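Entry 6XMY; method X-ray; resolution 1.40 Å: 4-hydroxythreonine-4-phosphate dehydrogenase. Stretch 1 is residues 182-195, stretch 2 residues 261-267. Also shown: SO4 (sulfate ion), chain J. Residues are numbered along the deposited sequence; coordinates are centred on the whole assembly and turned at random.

Stretch 1 182-195: LIIKVIQQLHHSLK
Stretch 2 (261-267) DAYVAMY

The tightest point of this contact is unusually short for two apolar carbons: the methyls L190 CD2 and V264 CG2 lie 3.5 Å apart. No hydrogen bond links the two stretches; a helix runs alongside a strand and every close contact between them is apolar, made by side chains alone. Residues 182-195 form one segment of a longer helix, with phi/psi near -60/-45 and each amide from V186 N to K195 N bonded to the carbonyl four residues back (2.8 to 3.1 Å, for example H191 N to I187 O at 2.8 Å). Residues 262-265 form an extended strand, phi/psi -163/149, -99/151, -119/121 and -104/147, entered from D261 (-93/-19) and left through M266 (-74/-27) to Y267, which occupies the N-cap position before a helix. The two axes run nearly antiparallel, at 160° between their N-to-C directions, and approach to 10.8 Å. The pairs run in opposite order along the two stretches: I183 CA is 8.7 Å from M266 CA, I187 CA 8.0 Å from V264 CA, and L194 CA 8.1 Å from D261 CA.

Within the strand, side chains alternate: A262 and V264 point their CB toward the helix, whereas Y263 (m, chi2 -78°) points away and A265 is out of reach. On the helix, I183, I187, L190 and L194 come round at steps of three or four residues and so form one apolar stripe. V264 (t) has the largest area covered; besides L190 CD2, its CG2 meets I187 CG1 at 4.1 Å. L190 (chi1 t, chi2 p) also reaches A262, CD2 to CB 4.1 Å, and L194 (m, t) approaches the same methyl more closely, CD1 to A262 CB 3.8 Å. I183 and I187, both m, t, leave the backbone sideways, but their ends come nearer the strand. At the other end of the stripe, I183 CD1 meets M266 CE at 4.1 Å; M266 (m, m, chi3 142°) likewise starts sideways and brings its end closer. Together the stretches bury 305 Å², a modest area.

The polar side chains of the helix lie out of reach of the other stretch. Q189 (t, p, chi3 61°) folds along its own helix and donates from NE2 to S193 OG (2.9 Å, 144°), with S193 in m. A sulfate ion, probably from the crystallisation liquor, accepts a nearly straight hydrogen bond from H192 (t, chi2 81°), ND1 to O1 2.7 Å at 171°. Its O2 lies 3.4 Å from both H191 CE1 (H191 t, chi2 -86°) and CD of the extended K195 (all t).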

ATOM      1  N   LEU A 182      -9.855 -17.273   7.630  1.00 11.64           N
ATOM      2  CA  LEU A 182      -9.267 -16.016   7.177  1.00 10.91           C
ATOM      3  C   LEU A 182      -7.800 -15.927   7.570  1.00 10.93           C
ATOM      4  O   LEU A 182      -6.953 -15.541   6.759  1.00 12.37           O
ATOM      5  CB  LEU A 182     -10.043 -14.818   7.728  1.00 11.92           C
ATOM      6  CG  LEU A 182      -9.423 -13.453   7.382  1.00 10.79           C
ATOM      7  CD1 LEU A 182      -9.475 -13.178   5.884  1.00 12.88           C
ATOM      8  CD2 LEU A 182     -10.119 -12.347   8.151  1.00 13.09           C
ATOM      9  N   ILE A 183      -7.481 -16.291   8.817  1.00 10.11           N
ATOM     10  CA  ILE A 183      -6.091 -16.263   9.273  1.00  9.50           C
ATOM     11  C   ILE A 183      -5.233 -17.174   8.409  1.00 10.26           C
ATOM     12  O   ILE A 183      -4.131 -16.803   7.982  1.00 11.49           O
ATOM     13  CB  ILE A 183      -6.011 -16.659  10.757  1.00 10.27           C
ATOM     14  CG1 ILE A 183      -6.704 -15.607  11.629  1.00 11.25           C
ATOM     15  CG2 ILE A 183      -4.563 -16.834  11.183  1.00 10.74           C
ATOM     16  CD1 ILE A 183      -6.847 -16.048  13.062  1.00 13.62           C
ATOM     17  N   ILE A 184      -5.735 -18.380   8.133  1.00 11.13           N
ATOM     18  CA  ILE A 184      -5.007 -19.324   7.285  1.00 11.21           C
ATOM     19  C   ILE A 184      -4.743 -18.728   5.906  1.00  9.79           C
ATOM     20  O   ILE A 184      -3.617 -18.771   5.397  1.00 12.82           O
ATOM     21  CB  ILE A 184      -5.773 -20.655   7.200  1.00 10.88           C
ATOM     22  CG1 ILE A 184      -5.748 -21.364   8.558  1.00 12.82           C
ATOM     23  CG2 ILE A 184      -5.174 -21.540   6.110  1.00 12.30           C
ATOM     24  CD1 ILE A 184      -6.838 -22.394   8.720  1.00 15.02           C
ATOM     25  N   LYS A 185      -5.778 -18.164   5.283  1.00 11.38           N
ATOM     26  CA  LYS A 185      -5.628 -17.664   3.922  1.00 11.26           C
ATOM     27  C   LYS A 185      -4.693 -16.466   3.878  1.00 10.53           C
ATOM     28  O   LYS A 185      -3.877 -16.338   2.956  1.00 13.08           O
ATOM     29  CB  LYS A 185      -6.999 -17.310   3.357  1.00 13.91           C
ATOM     30  CG  LYS A 185      -7.822 -18.545   3.039  1.00 16.57           C
ATOM     31  CD  LYS A 185      -9.246 -18.189   2.673  1.00 22.44           C
ATOM     32  CE  LYS A 185     -10.042 -19.434   2.317  1.00 26.04           C
ATOM     33  NZ  LYS A 185     -11.456 -19.108   1.992  1.00 29.61           N
ATOM     34  N   VAL A 186      -4.801 -15.578   4.870  1.00 10.12           N
ATOM     35  CA  VAL A 186      -3.905 -14.429   4.949  1.00 10.16           C
ATOM     36  C   VAL A 186      -2.462 -14.887   5.102  1.00 11.21           C
ATOM     37  O   VAL A 186      -1.558 -14.408   4.402  1.00 11.26           O
ATOM     38  CB  VAL A 186      -4.329 -13.502   6.100  1.00  8.95           C
ATOM     39  CG1 VAL A 186      -3.196 -12.550   6.468  1.00 10.84           C
ATOM     40  CG2 VAL A 186      -5.582 -12.739   5.710  1.00 11.06           C
ATOM     41  N   ILE A 187      -2.220 -15.801   6.046  1.00 10.58           N
ATOM     42  CA  ILE A 187      -0.848 -16.220   6.302  1.00 10.87           C
ATOM     43  C   ILE A 187      -0.300 -17.097   5.170  1.00 11.63           C
ATOM     44  O   ILE A 187       0.895 -17.026   4.854  1.00 12.03           O
ATOM     45  CB  ILE A 187      -0.699 -16.818   7.715  1.00  9.03           C
ATOM     46  CG1 ILE A 187      -1.036 -15.734   8.749  1.00  9.52           C
ATOM     47  CG2 ILE A 187       0.723 -17.334   7.935  1.00 13.34           C
ATOM     48  CD1 ILE A 187      -0.926 -16.183  10.203  1.00 10.16           C
ATOM     49  N   GLN A 188      -1.152 -17.889   4.506  1.00 10.89           N
ATOM     50  CA  GLN A 188      -0.696 -18.600   3.309  1.00 11.79           C
ATOM     51  C   GLN A 188      -0.202 -17.614   2.253  1.00 12.52           C
ATOM     52  O   GLN A 188       0.869 -17.799   1.665  1.00 13.29           O
ATOM     53  CB  GLN A 188      -1.829 -19.453   2.730  1.00 12.53           C
ATOM     54  CG  GLN A 188      -2.085 -20.775   3.445  1.00 13.17           C
ATOM     55  CD  GLN A 188      -3.354 -21.460   2.960  1.00 15.68           C
ATOM     56  OE1 GLN A 188      -4.190 -20.851   2.286  1.00 18.46           O
ATOM     57  NE2 GLN A 188      -3.506 -22.729   3.304  1.00 16.09           N
ATOM     58  N   GLN A 189      -0.957 -16.538   2.026  1.00 13.17           N
ATOM     59  CA  GLN A 189      -0.533 -15.547   1.046  1.00 11.66           C
ATOM     60  C   GLN A 189       0.747 -14.851   1.487  1.00 10.89           C
ATOM     61  O   GLN A 189       1.666 -14.659   0.681  1.00 13.30           O
ATOM     62  CB  GLN A 189      -1.644 -14.529   0.804  1.00 11.19           C
ATOM     63  CG  GLN A 189      -1.258 -13.468  -0.213  1.00 16.30           C
ATOM     64  CD  GLN A 189      -0.957 -14.051  -1.577  1.00 14.75           C
ATOM     65  OE1 GLN A 189      -1.819 -14.670  -2.194  1.00 15.99           O
ATOM     66  NE2 GLN A 189       0.274 -13.868  -2.045  1.00 17.07           N
ATOM     67  N   LEU A 190       0.820 -14.459   2.762  1.00 12.55           N
ATOM     68  CA  LEU A 190       2.028 -13.826   3.283  1.00 12.51           C
ATOM     69  C   LEU A 190       3.242 -14.732   3.097  1.00 13.42           C
ATOM     70  O   LEU A 190       4.293 -14.295   2.616  1.00 13.50           O
ATOM     71  CB  LEU A 190       1.833 -13.494   4.766  1.00 12.74           C
ATOM     72  CG  LEU A 190       3.075 -12.949   5.470  1.00 11.55           C
ATOM     73  CD1 LEU A 190       3.552 -11.659   4.825  1.00 12.07           C
ATOM     74  CD2 LEU A 190       2.803 -12.744   6.963  1.00 12.83           C
ATOM     75  N   HIS A 191       3.112 -16.004   3.480  1.00 12.22           N
ATOM     76  CA  HIS A 191       4.220 -16.943   3.347  1.00 12.94           C
ATOM     77  C   HIS A 191       4.651 -17.070   1.891  1.00 15.63           C
ATOM     78  O   HIS A 191       5.847 -17.017   1.573  1.00 15.67           O
ATOM     79  CB  HIS A 191       3.791 -18.298   3.917  1.00 14.35           C
ATOM     80  CG  HIS A 191       4.771 -19.402   3.678  1.00 17.78           C
ATOM     81  ND1 HIS A 191       4.770 -20.151   2.524  1.00 20.53           N
ATOM     82  CD2 HIS A 191       5.763 -19.904   4.452  1.00 19.14           C
ATOM     83  CE1 HIS A 191       5.729 -21.058   2.587  1.00 22.61           C
ATOM     84  NE2 HIS A 191       6.351 -20.925   3.744  1.00 21.52           N
ATOM     85  N   HIS A 192       3.679 -17.212   0.991  1.00 14.38           N
ATOM     86  CA  HIS A 192       3.994 -17.364  -0.427  1.00 15.40           C
ATOM     87  C   HIS A 192       4.739 -16.151  -0.958  1.00 15.11           C
ATOM     88  O   HIS A 192       5.726 -16.289  -1.692  1.00 17.89           O
ATOM     89  CB  HIS A 192       2.711 -17.580  -1.223  1.00 18.28           C
ATOM     90  CG  HIS A 192       2.940 -17.709  -2.697  1.00 20.39           C
ATOM     91  ND1 HIS A 192       3.344 -18.886  -3.285  1.00 24.41           N
ATOM     92  CD2 HIS A 192       2.840 -16.801  -3.696  1.00 21.22           C
ATOM     93  CE1 HIS A 192       3.468 -18.702  -4.589  1.00 24.29           C
ATOM     94  NE2 HIS A 192       3.171 -17.446  -4.863  1.00 24.59           N
ATOM     95  N   SER A 193       4.281 -14.952  -0.600  1.00 14.73           N
ATOM     96  CA  SER A 193       4.919 -13.743  -1.100  1.00 15.97           C
ATOM     97  C   SER A 193       6.320 -13.570  -0.536  1.00 15.15           C
ATOM     98  O   SER A 193       7.237 -13.175  -1.263  1.00 18.29           O
ATOM     99  CB  SER A 193       4.057 -12.525  -0.781  1.00 16.52           C
ATOM    100  OG  SER A 193       2.844 -12.568  -1.516  1.00 18.20           O
ATOM    101  N   LEU A 194       6.505 -13.829   0.763  1.00 15.14           N
ATOM    102  CA  LEU A 194       7.840 -13.708   1.337  1.00 16.65           C
ATOM    103  C   LEU A 194       8.815 -14.652   0.649  1.00 18.24           C
ATOM    104  O   LEU A 194       9.959 -14.282   0.370  1.00 19.99           O
ATOM    105  CB  LEU A 194       7.798 -13.982   2.839  1.00 15.75           C
ATOM    106  CG  LEU A 194       7.055 -12.961   3.709  1.00 14.46           C
ATOM    107  CD1 LEU A 194       6.951 -13.452   5.153  1.00 14.65           C
ATOM    108  CD2 LEU A 194       7.748 -11.601   3.637  1.00 16.55           C
ATOM    109  N   LYS A 195       8.371 -15.873   0.354  1.00 17.99           N
ATOM    110  CA  LYS A 195       9.254 -16.868  -0.246  1.00 19.66           C
ATOM    111  C   LYS A 195       9.519 -16.557  -1.711  1.00 21.07           C
ATOM    112  O   LYS A 195      10.668 -16.587  -2.166  1.00 25.42           O
ATOM    113  CB  LYS A 195       8.623 -18.250  -0.093  1.00 23.30           C
ATOM    114  CG  LYS A 195       9.434 -19.404  -0.664  1.00 26.56           C
ATOM    115  CD  LYS A 195       8.784 -20.720  -0.277  1.00 30.64           C
ATOM    116  CE  LYS A 195       9.587 -21.915  -0.732  1.00 35.15           C
ATOM    117  NZ  LYS A 195       8.926 -23.166  -0.273  1.00 38.69           N
ATOM    118  N   ASP A 261      10.657 -12.976  10.058  1.00 13.46           N
ATOM    119  CA  ASP A 261      10.680 -12.290   8.778  1.00 14.81           C
ATOM    120  C   ASP A 261       9.477 -11.384   8.586  1.00 14.59           C
ATOM    121  O   ASP A 261       9.530 -10.480   7.749  1.00 15.77           O
ATOM    122  CB  ASP A 261      10.755 -13.316   7.648  1.00 16.36           C
ATOM    123  CG  ASP A 261      11.989 -14.169   7.742  1.00 19.41           C
ATOM    124  OD1 ASP A 261      13.095 -13.617   7.574  1.00 20.10           O
ATOM    125  OD2 ASP A 261      11.857 -15.380   8.025  1.00 19.16           O
ATOM    126  N   ALA A 262       8.411 -11.594   9.352  1.00 12.69           N
ATOM    127  CA  ALA A 262       7.248 -10.725   9.288  1.00 11.63           C
ATOM    128  C   ALA A 262       6.407 -10.947  10.527  1.00 10.66           C
ATOM    129  O   ALA A 262       6.370 -12.050  11.084  1.00 12.44           O
ATOM    130  CB  ALA A 262       6.395 -10.995   8.043  1.00 14.78           C
ATOM    131  N   TYR A 263       5.736  -9.881  10.941  1.00  9.72           N
ATOM    132  CA  TYR A 263       4.711  -9.932  11.967  1.00 10.13           C
ATOM    133  C   TYR A 263       3.339  -9.947  11.316  1.00 10.21           C
ATOM    134  O   TYR A 263       3.138  -9.396  10.230  1.00  9.74           O
ATOM    135  CB  TYR A 263       4.790  -8.701  12.870  1.00  9.16           C
ATOM    136  CG  TYR A 263       6.085  -8.571  13.621  1.00 11.92           C
ATOM    137  CD1 TYR A 263       6.331  -9.336  14.760  1.00 11.64           C
ATOM    138  CD2 TYR A 263       7.059  -7.675  13.209  1.00 16.54           C
ATOM    139  CE1 TYR A 263       7.514  -9.224  15.452  1.00 13.84           C
ATOM    140  CE2 TYR A 263       8.247  -7.550  13.895  1.00 17.03           C
ATOM    141  CZ  TYR A 263       8.469  -8.321  15.024  1.00 14.13           C
ATOM    142  OH  TYR A 263       9.648  -8.196  15.721  1.00 18.06           O
ATOM    143  N   VAL A 264       2.390 -10.568  12.000  1.00  9.54           N
ATOM    144  CA  VAL A 264       0.984 -10.517  11.634  1.00  8.68           C
ATOM    145  C   VAL A 264       0.228  -9.883  12.793  1.00  8.56           C
ATOM    146  O   VAL A 264       0.280 -10.381  13.926  1.00 10.45           O
ATOM    147  CB  VAL A 264       0.433 -11.911  11.302  1.00  8.46           C
ATOM    148  CG1 VAL A 264      -1.056 -11.851  11.080  1.00  9.30           C
ATOM    149  CG2 VAL A 264       1.136 -12.474  10.083  1.00 10.88           C
ATOM    150  N   ALA A 265      -0.449  -8.781  12.518  1.00  8.33           N
ATOM    151  CA  ALA A 265      -1.348  -8.164  13.478  1.00  8.54           C
ATOM    152  C   ALA A 265      -2.786  -8.469  13.085  1.00  7.33           C
ATOM    153  O   ALA A 265      -3.110  -8.604  11.901  1.00  9.81           O
ATOM    154  CB  ALA A 265      -1.125  -6.651  13.556  1.00 10.40           C
ATOM    155  N   MET A 266      -3.647  -8.595  14.096  1.00  7.50           N
ATOM    156  CA  MET A 266      -5.038  -8.955  13.851  1.00  7.89           C
ATOM    157  C   MET A 266      -5.841  -7.800  13.270  1.00  9.63           C
ATOM    158  O   MET A 266      -6.820  -8.040  12.551  1.00 10.10           O
ATOM    159  CB  MET A 266      -5.680  -9.479  15.133  1.00  9.05           C
ATOM    160  CG  MET A 266      -5.159 -10.852  15.514  1.00 11.31           C
ATOM    161  SD  MET A 266      -5.700 -12.159  14.383  1.00 10.52           S
ATOM    162  CE  MET A 266      -4.236 -13.203  14.303  1.00 11.15           C
ATOM    163  N   TYR A 267      -5.446  -6.556  13.552  1.00  7.95           N
ATOM    164  CA  TYR A 267      -6.223  -5.408  13.117  1.00  7.92           C
ATOM    165  C   TYR A 267      -5.334  -4.177  12.982  1.00  9.09           C
ATOM    166  O   TYR A 267      -4.209  -4.120  13.491  1.00  8.14           O
ATOM    167  CB  TYR A 267      -7.441  -5.159  14.032  1.00  7.62           C
ATOM    168  CG  TYR A 267      -7.076  -4.939  15.484  1.00  8.56           C
ATOM    169  CD1 TYR A 267      -6.877  -6.016  16.350  1.00  7.83           C
ATOM    170  CD2 TYR A 267      -6.915  -3.653  15.987  1.00  8.09           C
ATOM    171  CE1 TYR A 267      -6.533  -5.817  17.682  1.00  6.63           C
ATOM    172  CE2 TYR A 267      -6.576  -3.444  17.305  1.00  7.98           C
ATOM    173  CZ  TYR A 267      -6.381  -4.519  18.147  1.00  7.53           C
ATOM    174  OH  TYR A 267      -6.029  -4.274  19.451  1.00  9.31           O
TER
HETATM  175  S   SO4 J 409       4.790 -21.768  -1.423  1.00 82.11           S
HETATM  176  O1  SO4 J 409       3.591 -21.279  -2.096  1.00 81.97           O
HETATM  177  O2  SO4 J 409       5.458 -20.654  -0.757  1.00 81.85           O
HETATM  178  O3  SO4 J 409       5.696 -22.364  -2.400  1.00 81.67           O
HETATM  179  O4  SO4 J 409       4.412 -22.773  -0.433  1.00 83.44           O